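Local coordinates for ATP-dependent DNA helicase PIF1 (Candida albicans, PDB 7OTJ), which couples ATP hydrolysis to 5'-3' translocation and DNA unwinding, and probably resolves G-quadruplexes to maintain nuclear and mitochondrial genome stability, at residues 199-204 with 212-217; 146-151 with 454-459. All blocks are in the same frame, centred on the assembly; numbering follows the deposited sequence.

How the interactions relate
From the N terminus, the chain first reaches 146-151, in the loop that follows strand 138-143 of the six-stranded parallel sheet. Next come 199-204 and 212-217, the facing parts of helices 196-204 and 212-219; interaction 1 closes the short connection between the two helices, just seven intervening residues. Only after another long run, including the antiparallel sheet, does 454-459 return to 146-151, so interaction 2 closes a loop of about 300 residues with interaction 1 nested inside it. Interaction 2 joins the first parallel sheet's loop to the second, four-stranded parallel sheet at the nucleotide site. The contact centres lie about 20 Å apart, and the two do not touch.

Interaction 1: 199-204 with 212-217. Unlike the reference sequence in segment 199-204: D200 (reference Asn).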
# COMPACT_ATOMS: atom_id res chain seq x y z
N ILE A 199 -13.11 12.44 -15.92
CA ILE A 199 -13.45 11.02 -15.86
C ILE A 199 -13.33 10.37 -17.24
O ILE A 199 -12.80 9.26 -17.37
CB ILE A 199 -14.86 10.84 -15.25
CG1 ILE A 199 -14.89 11.32 -13.81
CG2 ILE A 199 -15.30 9.38 -15.31
CD1 ILE A 199 -16.25 11.25 -13.17
N ASP A 200 -13.81 11.06 -18.28
CA ASP A 200 -13.66 10.52 -19.63
C ASP A 200 -12.19 10.34 -20.00
O ASP A 200 -11.81 9.32 -20.59
CB ASP A 200 -14.33 11.44 -20.66
CG ASP A 200 -15.82 11.62 -20.41
OD1 ASP A 200 -16.45 10.72 -19.82
OD2 ASP A 200 -16.37 12.66 -20.84
N MET A 201 -11.35 11.31 -19.63
CA MET A 201 -9.92 11.24 -19.96
C MET A 201 -9.26 10.06 -19.25
O MET A 201 -8.49 9.31 -19.86
CB MET A 201 -9.23 12.55 -19.58
CG MET A 201 -9.61 13.75 -20.42
SD MET A 201 -9.24 15.30 -19.58
CE MET A 201 -7.49 15.10 -19.23
N LEU A 202 -9.51 9.93 -17.95
CA LEU A 202 -8.99 8.80 -17.19
C LEU A 202 -9.47 7.46 -17.75
O LEU A 202 -8.69 6.51 -17.81
CB LEU A 202 -9.39 8.94 -15.73
CG LEU A 202 -8.64 10.04 -14.98
CD1 LEU A 202 -9.21 10.22 -13.59
CD2 LEU A 202 -7.16 9.68 -14.93
N ASN A 203 -10.76 7.35 -18.08
CA ASN A 203 -11.25 6.07 -18.61
C ASN A 203 -10.56 5.70 -19.92
O ASN A 203 -10.33 4.52 -20.19
CB ASN A 203 -12.76 6.11 -18.78
CG ASN A 203 -13.49 5.91 -17.48
OD1 ASN A 203 -12.91 5.44 -16.49
ND2 ASN A 203 -14.76 6.28 -17.45
N ASN A 204 -10.24 6.70 -20.74
CA ASN A 204 -9.59 6.43 -22.03
C ASN A 204 -8.23 5.79 -21.84
O ASN A 204 -7.75 5.08 -22.74
CB ASN A 204 -9.46 7.73 -22.83
CG ASN A 204 -10.78 8.23 -23.40
OD1 ASN A 204 -11.70 7.44 -23.65
ND2 ASN A 204 -10.87 9.53 -23.63
N ASP A 212 -6.35 11.97 -29.28
CA ASP A 212 -5.59 13.22 -29.31
C ASP A 212 -6.09 14.20 -28.26
O ASP A 212 -5.30 14.80 -27.53
CB ASP A 212 -5.64 13.85 -30.71
CG ASP A 212 -5.07 12.95 -31.78
OD1 ASP A 212 -4.56 11.86 -31.42
OD2 ASP A 212 -5.12 13.31 -32.97
N ASP A 213 -7.41 14.39 -28.18
CA ASP A 213 -7.96 15.38 -27.26
C ASP A 213 -7.64 15.03 -25.81
O ASP A 213 -7.31 15.92 -25.01
CB ASP A 213 -9.47 15.51 -27.46
CG ASP A 213 -9.83 16.46 -28.58
OD1 ASP A 213 -8.91 16.95 -29.27
OD2 ASP A 213 -11.03 16.73 -28.75
N THR A 214 -7.73 13.75 -25.44
CA THR A 214 -7.34 13.34 -24.10
C THR A 214 -5.86 13.62 -23.86
O THR A 214 -5.47 14.19 -22.83
CB THR A 214 -7.65 11.85 -23.88
OG1 THR A 214 -9.07 11.65 -23.84
CG2 THR A 214 -7.04 11.35 -22.57
N ALA A 215 -5.01 13.24 -24.82
CA ALA A 215 -3.58 13.48 -24.69
C ALA A 215 -3.28 14.97 -24.58
O ALA A 215 -2.47 15.39 -23.75
CB ALA A 215 -2.83 12.87 -25.87
N ARG A 216 -3.91 15.78 -25.43
CA ARG A 216 -3.71 17.22 -25.34
C ARG A 216 -4.21 17.77 -24.00
O ARG A 216 -3.53 18.59 -23.37
CB ARG A 216 -4.42 17.91 -26.50
CG ARG A 216 -4.12 19.39 -26.60
CD ARG A 216 -5.35 20.20 -26.30
NE ARG A 216 -6.26 20.26 -27.44
CZ ARG A 216 -7.41 19.62 -27.52
NH1 ARG A 216 -7.83 18.84 -26.53
NH2 ARG A 216 -8.17 19.77 -28.60
N ASP A 217 -5.37 17.30 -23.53
CA ASP A 217 -5.93 17.80 -22.28
C ASP A 217 -5.03 17.49 -21.09
O ASP A 217 -5.05 18.22 -20.09
CB ASP A 217 -7.33 17.22 -22.06
CG ASP A 217 -8.39 17.91 -22.91
OD1 ASP A 217 -8.03 18.72 -23.79
OD2 ASP A 217 -9.60 17.64 -22.71
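M201 is the long side chain that lies between helices 196-204 and 212-219, running past T214 to reach D217. Its CB starts against the T214 methyl, 3.9 Å from CG2, and that same methyl also rests 3.7 Å from the backbone O of M201. One step out, CG of M201 lies loosely over the two branches of T214, 4.0 Å from OG1 and 4.1 Å from CG2. SD then moves on to the next turn of the partner helix and sits 3.7 Å from CB of D217. A bend at chi3 (55°) turns the terminal CE onto that CB as well, at 3.5 Å, so the thioether lies across the D217 side chain at about a right angle. The methionine therefore packs on the aliphatic part of the aspartate, whose carboxylate is engaged with R216, R197 and R220.

The polar link lies one helical turn further along 199-204. N204 donates from ND2 to OG1 of T214 over 2.8 Å, with an N-H...O angle of 149°, and the hydroxyl lies close to the amide plane. T214 thus divides its two branches: OG1 takes the amide, while CG2, anti to the backbone N, packs on M201.

R216 forms salt bridges to D213 and D217 along its own helix, a network that reaches from exposed D213 and R216 to buried D217. The short helical segments run at 110° to each other, with axes 9.8 Å apart at closest approach. L202, pointing away from helix 212-219, packs on helix 475-481, and beyond 212-219 the chain leads to strand 234-237 of the four-stranded parallel sheet.

Interaction 2: 146-151 with 454-459; sequences YQLPPV and KSQGQT. With ALF (tetrafluoroaluminate ion), chain F; nucleotides of chain C.
Q456 NE2 is gripped by two groups, E108 OE2 and S110 OG, while OE1 of the same amide takes the backbone N-H of L148 across the contact. That bond is 3.1 Å long with an angle of 153° at the hydrogen, and the donor is tilted 26° from the carbonyl plane. CG of Q456 stands anti to the backbone N, and the extended chain beyond it carries the amide to the 146-151 loop. The L148 side chain runs alongside it in the opposite direction.

Q147 crosses Q456 at a slant, their amide planes 73° apart, and OE1 of Q147 lies 3.2 Å from CG of Q456. NE2 of Q147 donates to F3 of the tetrafluoroaluminate at 3.0 Å and also to D144 OD2, which helps fix the rotation of the amide. G457 brings its CA to 3.1 Å from F4, in a type II beta turn running from S455 to Q458.

At the far end of the loop, V151 CG1 sits between the thymines of DT2 and DT3 of chain C. Here 146-151, which belongs to helicase motif III of superfamily 1, meets 454-459, which belongs to motif V, linking the phosphate-mimic site to single-stranded DNA.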
# COMPACT_ATOMS: atom_id res chain seq x y z
N TYR A 146 -6.71 -3.21 -14.73
CA TYR A 146 -6.13 -2.17 -15.57
C TYR A 146 -5.10 -1.34 -14.82
O TYR A 146 -4.43 -0.50 -15.44
CB TYR A 146 -7.22 -1.25 -16.14
CG TYR A 146 -7.91 -1.79 -17.37
CD1 TYR A 146 -7.17 -2.25 -18.45
CD2 TYR A 146 -9.29 -1.87 -17.45
CE1 TYR A 146 -7.78 -2.75 -19.58
CE2 TYR A 146 -9.92 -2.38 -18.57
CZ TYR A 146 -9.16 -2.82 -19.64
OH TYR A 146 -9.76 -3.33 -20.76
N GLN A 147 -4.97 -1.55 -13.52
CA GLN A 147 -3.98 -0.89 -12.69
C GLN A 147 -2.72 -1.76 -12.66
O GLN A 147 -2.55 -2.65 -13.49
CB GLN A 147 -4.59 -0.58 -11.32
CG GLN A 147 -5.80 0.38 -11.44
CD GLN A 147 -6.23 1.01 -10.12
OE1 GLN A 147 -5.44 1.11 -9.18
NE2 GLN A 147 -7.48 1.44 -10.05
N LEU A 148 -1.78 -1.45 -11.78
CA LEU A 148 -0.44 -2.02 -11.89
C LEU A 148 -0.46 -3.55 -11.83
O LEU A 148 -1.16 -4.12 -10.99
CB LEU A 148 0.46 -1.44 -10.80
CG LEU A 148 0.88 -0.01 -11.15
CD1 LEU A 148 1.42 0.77 -9.96
CD2 LEU A 148 1.90 -0.04 -12.28
N PRO A 149 0.26 -4.23 -12.72
CA PRO A 149 0.32 -5.69 -12.68
C PRO A 149 1.25 -6.16 -11.58
O PRO A 149 1.91 -5.33 -10.93
CB PRO A 149 0.88 -6.04 -14.07
CG PRO A 149 1.77 -4.89 -14.38
CD PRO A 149 1.04 -3.68 -13.84
N PRO A 150 1.32 -7.47 -11.31
CA PRO A 150 2.31 -7.97 -10.34
C PRO A 150 3.72 -7.59 -10.74
O PRO A 150 4.07 -7.60 -11.92
CB PRO A 150 2.10 -9.49 -10.37
CG PRO A 150 0.75 -9.69 -10.93
CD PRO A 150 0.50 -8.56 -11.87
N VAL A 151 4.55 -7.30 -9.75
CA VAL A 151 5.93 -6.88 -10.01
C VAL A 151 6.76 -8.09 -10.43
O VAL A 151 6.77 -9.11 -9.74
CB VAL A 151 6.52 -6.17 -8.79
CG1 VAL A 151 8.00 -5.88 -9.01
CG2 VAL A 151 5.76 -4.88 -8.50
N LYS A 454 3.30 2.62 -4.84
CA LYS A 454 2.78 2.78 -3.49
C LYS A 454 1.64 3.78 -3.42
O LYS A 454 0.91 3.80 -2.42
CB LYS A 454 3.91 3.20 -2.53
CG LYS A 454 4.93 2.09 -2.24
CD LYS A 454 6.05 2.55 -1.30
CE LYS A 454 5.51 3.20 -0.02
NZ LYS A 454 6.56 3.80 0.85
N SER A 455 1.44 4.60 -4.45
CA SER A 455 0.27 5.46 -4.47
C SER A 455 -1.01 4.70 -4.79
O SER A 455 -2.09 5.18 -4.45
CB SER A 455 0.44 6.59 -5.49
OG SER A 455 0.38 6.09 -6.81
N GLN A 456 -0.91 3.54 -5.43
CA GLN A 456 -2.10 2.83 -5.87
C GLN A 456 -2.99 2.51 -4.67
O GLN A 456 -2.58 1.79 -3.75
CB GLN A 456 -1.73 1.56 -6.63
CG GLN A 456 -2.94 0.84 -7.21
CD GLN A 456 -2.57 -0.26 -8.18
OE1 GLN A 456 -1.72 -0.08 -9.05
NE2 GLN A 456 -3.21 -1.41 -8.04
N GLY A 457 -4.19 3.08 -4.67
CA GLY A 457 -5.13 3.00 -3.58
C GLY A 457 -5.34 4.31 -2.86
O GLY A 457 -6.36 4.47 -2.16
N GLN A 458 -4.42 5.26 -3.01
CA GLN A 458 -4.52 6.53 -2.31
C GLN A 458 -5.36 7.53 -3.12
O GLN A 458 -5.46 7.44 -4.34
CB GLN A 458 -3.13 7.11 -2.04
CG GLN A 458 -2.27 6.24 -1.13
CD GLN A 458 -2.85 6.06 0.25
OE1 GLN A 458 -3.41 7.00 0.83
NE2 GLN A 458 -2.73 4.86 0.80
N THR A 459 -5.95 8.47 -2.40
CA THR A 459 -6.61 9.63 -2.98
C THR A 459 -5.81 10.87 -2.61
O THR A 459 -5.49 11.08 -1.43
CB THR A 459 -8.05 9.74 -2.48
OG1 THR A 459 -8.83 8.65 -2.98
CG2 THR A 459 -8.68 11.04 -2.94
AL ALF F . -8.24 2.78 -6.40
F1 ALF F . -8.05 1.45 -5.24
F2 ALF F . -8.42 4.13 -7.56
F3 ALF F . -9.06 1.64 -7.50
F4 ALF F . -7.49 3.95 -5.28
P DT C 3 8.40 0.28 -4.86
OP1 DT C 3 7.79 1.47 -4.22
OP2 DT C 3 9.86 0.05 -4.76
O5' DT C 3 7.66 -1.05 -4.35
C5' DT C 3 6.24 -1.15 -4.46
C4' DT C 3 5.76 -2.59 -4.29
O4' DT C 3 6.27 -3.41 -5.36
C3' DT C 3 6.20 -3.28 -3.01
O3' DT C 3 5.27 -3.00 -1.98
C2' DT C 3 6.17 -4.76 -3.39
C1' DT C 3 6.49 -4.73 -4.89
N1 DT C 3 7.90 -5.10 -5.21
C2 DT C 3 8.20 -6.40 -5.51
O2 DT C 3 7.37 -7.30 -5.50
N3 DT C 3 9.52 -6.63 -5.82
C4 DT C 3 10.54 -5.69 -5.86
O4 DT C 3 11.70 -5.98 -6.14
C5 DT C 3 10.15 -4.34 -5.54
C7 DT C 3 11.16 -3.23 -5.55
C6 DT C 3 8.86 -4.11 -5.25
P DT C 2 12.79 0.77 -9.10
OP1 DT C 2 13.00 2.23 -9.27
OP2 DT C 2 13.84 -0.07 -8.47
O5' DT C 2 11.42 0.57 -8.30
C5' DT C 2 10.29 1.39 -8.61
C4' DT C 2 9.01 0.58 -8.59
O4' DT C 2 8.97 -0.27 -9.75
C3' DT C 2 8.85 -0.32 -7.37
O3' DT C 2 8.03 0.33 -6.42
C2' DT C 2 8.17 -1.58 -7.92
C1' DT C 2 8.48 -1.56 -9.42
N1 DT C 2 9.49 -2.58 -9.85
C2 DT C 2 9.22 -3.36 -10.96
O2 DT C 2 8.18 -3.28 -11.59
N3 DT C 2 10.21 -4.25 -11.29
C4 DT C 2 11.42 -4.42 -10.65
O4 DT C 2 12.24 -5.25 -11.02
C5 DT C 2 11.64 -3.56 -9.51
C7 DT C 2 12.92 -3.66 -8.73
C6 DT C 2 10.68 -2.69 -9.17
O HOH W 1 -6.10 1.89 -7.10